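Local coordinates for uncharacterized protein YUAB (Bacillus subtilis, PDB 4BHU), which self-polymerizes into a mechanically robust layer on the surface of biofilms, making the biofilm hydrophobic and supporting complex colony architecture, at residues I25-R30 and M40-P45; S46-N51 and Y102-E107. The protein carries 1 engineered substitution. All blocks are in the same frame, centred on the assembly; numbering follows the deposited sequence.

Overall arrangement
Both contacts lie in the BslA domain, the part of the longer secreted protein held in this chain. Contact 1 is wholly buried, its centre about 2 Å from the centre of the chain, and joins two different sheets through strands 22-30 and 39-43. Contact 2, about 7 Å away between centres, brings the loop that follows strand 39-43 onto strand 100-109 and is only partly buried. Strands 39-43 and 100-109 are neighbours in one sheet, with a probable hydrogen bond from Thr43 N to Arg105 O (2.8 Å). Neither contact has a hydrogen bond between its own segments: contact 1 mixes leucine methyls, the Phe42 ring and a Met-aromatic pair, contact 2 relies on three aromatic rings in edge-to-face pairs.

Contact 1 of 2, residues I25-R30 and M40-P45; sequences IELTYR and MEFTLP
In the core of the β-sandwich, Leu27 and Tyr29 pack on Met40 and Phe42 of the opposite sheet and on Leu44 just beyond its strand 39-43. The axes of 25-30 and 40-43 come no nearer than 9.7 Å and run at 142° to each other, a separation too large for backbone pairing, so side chains make the whole contact. Met40, present as selenomethionine, gives a Met-aromatic contact: SE lies 3.3 Å from Tyr29 CD2, placed obliquely to the ring. Its chain bends at both of the last two torsions, which brings the methyl over the ring, CE standing 3.5 Å from the Tyr29 centroid and 22° off the normal, a CH-pi geometry. The same CE also lies above one face of Phe42, toward the rim, so the methyl touches two aromatic rings. With CG anti to the backbone N (chi1 179°), the Tyr29 ring lies where the bent Met40 chain can lay its methyl over it.

Such packing between two facing sheets is that of an immunoglobulin-like sandwich, consistent with the E-set clan of this family. Backbone bonds to strands 7-12 and 90-95 hold strand 22-30 as the middle member of its sheet. Phe42 reaches toward that strand between the two inward residues, with CE2 3.9 Å from Leu27 CB and CZ 3.9 Å from Tyr29 CB. Further along, Leu27 CD1 and Leu44 CD2 approach to 3.5 Å, tighter than usual for two methyl groups, and both leucines also touch Phe104 of strand 100-109.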
loop_
_atom_site.group_PDB
_atom_site.type_symbol
_atom_site.label_atom_id
_atom_site.label_comp_id
_atom_site.label_asym_id
_atom_site.label_seq_id
_atom_site.Cartn_x
_atom_site.Cartn_y
_atom_site.Cartn_z
ATOM N N ILE I 25 -10.269 27.124 -38.038
ATOM C CA ILE I 25 -10.288 25.730 -38.419
ATOM C C ILE I 25 -10.320 24.861 -37.155
ATOM O O ILE I 25 -9.730 25.214 -36.120
ATOM C CB ILE I 25 -9.072 25.353 -39.306
ATOM C CG1 ILE I 25 -8.890 26.376 -40.434
ATOM C CG2 ILE I 25 -9.230 23.943 -39.893
ATOM C CD1 ILE I 25 -8.079 27.617 -40.018
ATOM N N GLU I 26 -11.033 23.741 -37.246
ATOM C CA GLU I 26 -11.070 22.770 -36.155
ATOM C C GLU I 26 -10.614 21.425 -36.634
ATOM O O GLU I 26 -11.181 20.854 -37.579
ATOM C CB GLU I 26 -12.480 22.648 -35.556
ATOM C CG GLU I 26 -12.816 23.774 -34.603
ATOM C CD GLU I 26 -14.105 23.541 -33.800
ATOM O OE1 GLU I 26 -14.697 22.439 -33.894
ATOM O OE2 GLU I 26 -14.509 24.485 -33.083
ATOM N N LEU I 27 -9.587 20.907 -35.967
ATOM C CA LEU I 27 -9.172 19.537 -36.183
ATOM C C LEU I 27 -9.518 18.720 -34.939
ATOM O O LEU I 27 -9.051 19.020 -33.825
ATOM C CB LEU I 27 -7.681 19.469 -36.480
ATOM C CG LEU I 27 -7.237 20.491 -37.531
ATOM C CD1 LEU I 27 -5.737 20.488 -37.620
ATOM C CD2 LEU I 27 -7.863 20.176 -38.880
ATOM N N THR I 28 -10.347 17.701 -35.139
ATOM C CA THR I 28 -10.820 16.869 -34.030
ATOM C C THR I 28 -10.466 15.409 -34.240
ATOM O O THR I 28 -11.024 14.743 -35.107
ATOM C CB THR I 28 -12.327 16.993 -33.849
ATOM O OG1 THR I 28 -12.663 18.369 -33.644
ATOM C CG2 THR I 28 -12.786 16.165 -32.642
ATOM N N TYR I 29 -9.506 14.926 -33.458
ATOM C CA TYR I 29 -9.067 13.545 -33.554
ATOM C C TYR I 29 -9.841 12.756 -32.528
ATOM O O TYR I 29 -9.887 13.118 -31.346
ATOM C CB TYR I 29 -7.575 13.444 -33.270
ATOM C CG TYR I 29 -6.987 12.057 -33.312
ATOM C CD1 TYR I 29 -6.708 11.438 -34.516
ATOM C CD2 TYR I 29 -6.656 11.387 -32.138
ATOM C CE1 TYR I 29 -6.138 10.201 -34.556
ATOM C CE2 TYR I 29 -6.082 10.154 -32.164
ATOM C CZ TYR I 29 -5.834 9.552 -33.373
ATOM O OH TYR I 29 -5.262 8.313 -33.395
ATOM N N ARG I 30 -10.472 11.692 -32.990
ATOM C CA ARG I 30 -11.227 10.828 -32.099
ATOM C C ARG I 30 -10.721 9.428 -32.224
ATOM O O ARG I 30 -10.967 8.766 -33.230
ATOM C CB ARG I 30 -12.702 10.867 -32.442
ATOM C CG ARG I 30 -13.397 12.098 -31.896
ATOM C CD ARG I 30 -14.882 11.916 -31.966
ATOM N NE ARG I 30 -15.606 13.158 -31.741
ATOM C CZ ARG I 30 -16.864 13.359 -32.130
ATOM N NH1 ARG I 30 -17.535 12.405 -32.771
ATOM N NH2 ARG I 30 -17.453 14.517 -31.880
HETATM N N MSE I 40 0.449 12.317 -28.975
HETATM C CA MSE I 40 -0.593 12.758 -29.892
HETATM C C MSE I 40 0.066 13.782 -30.819
HETATM O O MSE I 40 0.676 14.730 -30.333
HETATM C CB MSE I 40 -1.714 13.418 -29.102
HETATM C CG MSE I 40 -2.848 13.993 -29.938
HETATM SE SE MSE I 40 -3.977 12.586 -30.718
HETATM C CE MSE I 40 -3.879 13.137 -32.619
ATOM N N GLU I 41 -0.038 13.579 -32.133
ATOM C CA GLU I 41 0.636 14.453 -33.101
ATOM C C GLU I 41 -0.265 14.843 -34.287
ATOM O O GLU I 41 -0.861 13.980 -34.951
ATOM C CB GLU I 41 1.922 13.795 -33.604
ATOM C CG GLU I 41 2.728 14.680 -34.531
ATOM C CD GLU I 41 4.111 14.144 -34.785
ATOM O OE1 GLU I 41 4.748 13.675 -33.821
ATOM O OE2 GLU I 41 4.569 14.201 -35.940
ATOM N N PHE I 42 -0.362 16.151 -34.519
ATOM C CA PHE I 42 -1.127 16.711 -35.624
ATOM C C PHE I 42 -0.119 17.267 -36.618
ATOM O O PHE I 42 0.849 17.901 -36.214
ATOM C CB PHE I 42 -2.003 17.871 -35.148
ATOM C CG PHE I 42 -3.228 17.458 -34.396
ATOM C CD1 PHE I 42 -3.174 17.220 -33.029
ATOM C CD2 PHE I 42 -4.447 17.338 -35.050
ATOM C CE1 PHE I 42 -4.315 16.861 -32.329
ATOM C CE2 PHE I 42 -5.594 16.978 -34.361
ATOM C CZ PHE I 42 -5.528 16.732 -32.996
ATOM N N THR I 43 -0.348 17.018 -37.905
ATOM C CA THR I 43 0.499 17.549 -38.981
ATOM C C THR I 43 -0.356 18.453 -39.877
ATOM O O THR I 43 -1.395 18.044 -40.404
ATOM C CB THR I 43 1.120 16.424 -39.823
ATOM O OG1 THR I 43 1.898 15.577 -38.971
ATOM C CG2 THR I 43 2.041 17.003 -40.939
ATOM N N LEU I 44 0.066 19.699 -40.006
ATOM C CA LEU I 44 -0.682 20.673 -40.792
ATOM C C LEU I 44 -0.024 20.797 -42.167
ATOM O O LEU I 44 1.196 20.670 -42.283
ATOM C CB LEU I 44 -0.691 22.030 -40.085
ATOM C CG LEU I 44 -1.113 22.049 -38.611
ATOM C CD1 LEU I 44 -1.141 23.478 -38.082
ATOM C CD2 LEU I 44 -2.452 21.390 -38.410
ATOM N N PRO I 45 -0.827 21.040 -43.210
ATOM C CA PRO I 45 -0.221 21.180 -44.541
ATOM C C PRO I 45 0.313 22.595 -44.756
ATOM O O PRO I 45 -0.072 23.520 -44.019
ATOM C CB PRO I 45 -1.383 20.841 -45.478
ATOM C CG PRO I 45 -2.607 21.278 -44.722
ATOM C CD PRO I 45 -2.297 21.135 -43.254
#

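Contact 2 of 2, residues S46-N51 and Y102-E107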
loop_
_atom_site.group_PDB
_atom_site.type_symbol
_atom_site.label_atom_id
_atom_site.label_comp_id
_atom_site.label_asym_id
_atom_site.label_seq_id
_atom_site.Cartn_x
_atom_site.Cartn_y
_atom_site.Cartn_z
ATOM N N SER I 46 1.210 22.773 -45.729
ATOM C CA SER I 46 1.774 24.102 -45.976
ATOM C C SER I 46 0.606 25.024 -46.276
ATOM O O SER I 46 -0.307 24.650 -47.003
ATOM C CB SER I 46 2.780 24.085 -47.138
ATOM O OG SER I 46 3.691 25.173 -47.021
ATOM N N GLY I 47 0.630 26.208 -45.681
ATOM C CA GLY I 47 -0.502 27.116 -45.723
ATOM C C GLY I 47 -1.159 27.272 -44.364
ATOM O O GLY I 47 -1.834 28.266 -44.111
ATOM N N PHE I 48 -0.962 26.293 -43.476
ATOM C CA PHE I 48 -1.461 26.391 -42.103
ATOM C C PHE I 48 -0.358 26.224 -41.068
ATOM O O PHE I 48 0.587 25.448 -41.266
ATOM C CB PHE I 48 -2.563 25.355 -41.867
ATOM C CG PHE I 48 -3.778 25.594 -42.697
ATOM C CD1 PHE I 48 -4.793 26.404 -42.237
ATOM C CD2 PHE I 48 -3.896 25.030 -43.954
ATOM C CE1 PHE I 48 -5.907 26.636 -43.011
ATOM C CE2 PHE I 48 -5.009 25.261 -44.729
ATOM C CZ PHE I 48 -6.013 26.066 -44.252
ATOM N N THR I 49 -0.476 26.956 -39.968
ATOM C CA THR I 49 0.493 26.861 -38.885
ATOM C C THR I 49 -0.199 27.076 -37.570
ATOM O O THR I 49 -1.242 27.728 -37.514
ATOM C CB THR I 49 1.586 27.955 -38.978
ATOM O OG1 THR I 49 0.951 29.235 -38.985
ATOM C CG2 THR I 49 2.431 27.794 -40.238
ATOM N N ALA I 50 0.409 26.558 -36.501
ATOM C CA ALA I 50 -0.125 26.719 -35.159
ATOM C C ALA I 50 0.794 27.618 -34.379
ATOM O O ALA I 50 2.006 27.653 -34.632
ATOM C CB ALA I 50 -0.273 25.341 -34.444
ATOM N N ASN I 51 0.211 28.330 -33.420
ATOM C CA ASN I 51 0.965 29.141 -32.481
ATOM C C ASN I 51 0.278 29.055 -31.130
ATOM O O ASN I 51 -0.735 28.361 -30.993
ATOM C CB ASN I 51 1.082 30.592 -32.972
ATOM C CG ASN I 51 -0.262 31.283 -33.118
ATOM O OD1 ASN I 51 -1.132 31.196 -32.249
ATOM N ND2 ASN I 51 -0.431 31.996 -34.225
ATOM N N TYR I 102 -6.735 21.016 -48.882
ATOM C CA TYR I 102 -5.650 20.896 -47.911
ATOM C C TYR I 102 -5.930 19.749 -46.943
ATOM O O TYR I 102 -7.011 19.690 -46.333
ATOM C CB TYR I 102 -5.515 22.197 -47.129
ATOM C CG TYR I 102 -5.000 23.340 -47.969
ATOM C CD1 TYR I 102 -5.851 24.048 -48.810
ATOM C CD2 TYR I 102 -3.651 23.706 -47.929
ATOM C CE1 TYR I 102 -5.381 25.100 -49.578
ATOM C CE2 TYR I 102 -3.175 24.755 -48.680
ATOM C CZ TYR I 102 -4.037 25.446 -49.512
ATOM O OH TYR I 102 -3.549 26.494 -50.266
ATOM N N THR I 103 -4.952 18.856 -46.813
ATOM C CA THR I 103 -5.097 17.650 -46.011
ATOM C C THR I 103 -4.322 17.725 -44.695
ATOM O O THR I 103 -3.127 18.046 -44.665
ATOM C CB THR I 103 -4.623 16.402 -46.783
ATOM O OG1 THR I 103 -5.319 16.307 -48.034
ATOM C CG2 THR I 103 -4.869 15.132 -45.955
ATOM N N PHE I 104 -5.034 17.415 -43.617
ATOM C CA PHE I 104 -4.484 17.380 -42.274
ATOM C C PHE I 104 -4.371 15.928 -41.830
ATOM O O PHE I 104 -5.187 15.086 -42.214
ATOM C CB PHE I 104 -5.401 18.120 -41.302
ATOM C CG PHE I 104 -5.557 19.576 -41.609
ATOM C CD1 PHE I 104 -6.428 19.996 -42.597
ATOM C CD2 PHE I 104 -4.820 20.528 -40.925
ATOM C CE1 PHE I 104 -6.572 21.338 -42.882
ATOM C CE2 PHE I 104 -4.959 21.878 -41.206
ATOM C CZ PHE I 104 -5.837 22.281 -42.189
ATOM N N ARG I 105 -3.358 15.659 -41.013
ATOM C CA ARG I 105 -3.061 14.319 -40.528
ATOM C C ARG I 105 -2.948 14.364 -39.009
ATOM O O ARG I 105 -2.602 15.387 -38.412
ATOM C CB ARG I 105 -1.764 13.788 -41.150
ATOM C CG ARG I 105 -1.847 13.649 -42.664
ATOM C CD ARG I 105 -0.494 13.436 -43.340
ATOM N NE ARG I 105 -0.653 13.262 -44.787
ATOM C CZ ARG I 105 -0.796 14.261 -45.657
ATOM N NH1 ARG I 105 -0.799 15.523 -45.247
ATOM N NH2 ARG I 105 -0.941 14.003 -46.948
ATOM N N ALA I 106 -3.268 13.251 -38.377
ATOM C CA ALA I 106 -3.159 13.167 -36.932
ATOM C C ALA I 106 -3.019 11.703 -36.589
ATOM O O ALA I 106 -3.666 10.849 -37.195
ATOM C CB ALA I 106 -4.390 13.776 -36.251
ATOM N N GLU I 107 -2.128 11.414 -35.654
ATOM C CA GLU I 107 -1.932 10.052 -35.210
ATOM C C GLU I 107 -1.433 10.024 -33.779
ATOM O O GLU I 107 -0.843 10.994 -33.276
ATOM C CB GLU I 107 -0.920 9.348 -36.105
ATOM C CG GLU I 107 0.435 10.032 -36.158
ATOM C CD GLU I 107 1.400 9.330 -37.102
ATOM O OE1 GLU I 107 0.965 8.368 -37.766
ATOM O OE2 GLU I 107 2.583 9.732 -37.180
#
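Phe48, in the loop that follows strand 39-43, directs its side chain at strand 100-109 and meets Tyr102 and Phe104 there, forming an aromatic cluster. Its CB points toward the strand, and with CG anti to the carbonyl carbon (chi1 -65°) the ring extends to both partners. At the root of the ring, CG lies 3.9 Å from Phe104 CZ. One atom further, CD2 comes to 3.8 Å from the same Phe104 CZ, which sits over one face of Phe48, nearer the rim than the middle. The edge of Phe104 is thus turned to the face of Phe48, with centroids 5.2 Å apart and planes inclined at 57°. Toward the tip, CE2 stands over the tyrosine face at its root, 3.8 Å from Tyr102 CG and close to Tyr102 CB as well. This second pair is a nearly perpendicular T-shaped stack, its planes at 83° and its centroids 5.5 Å apart, so Phe48 serves as face to one ring and as edge to the other.

Tyr102 is also approached at its own edge, where the carbonyl Ser46 O lies in the ring plane, 3.3 Å from Tyr102 CE2. Tyr102 OH is hydrogen-bonded to Ala98 O. Around the cluster, Pro97 packs on Phe48 and Tyr102, Leu27 of strand 22-30 touches Phe104, and Phe48 joins its loop to both sheets through Ile25 of strand 22-30 and Ile123 of strand 119-125.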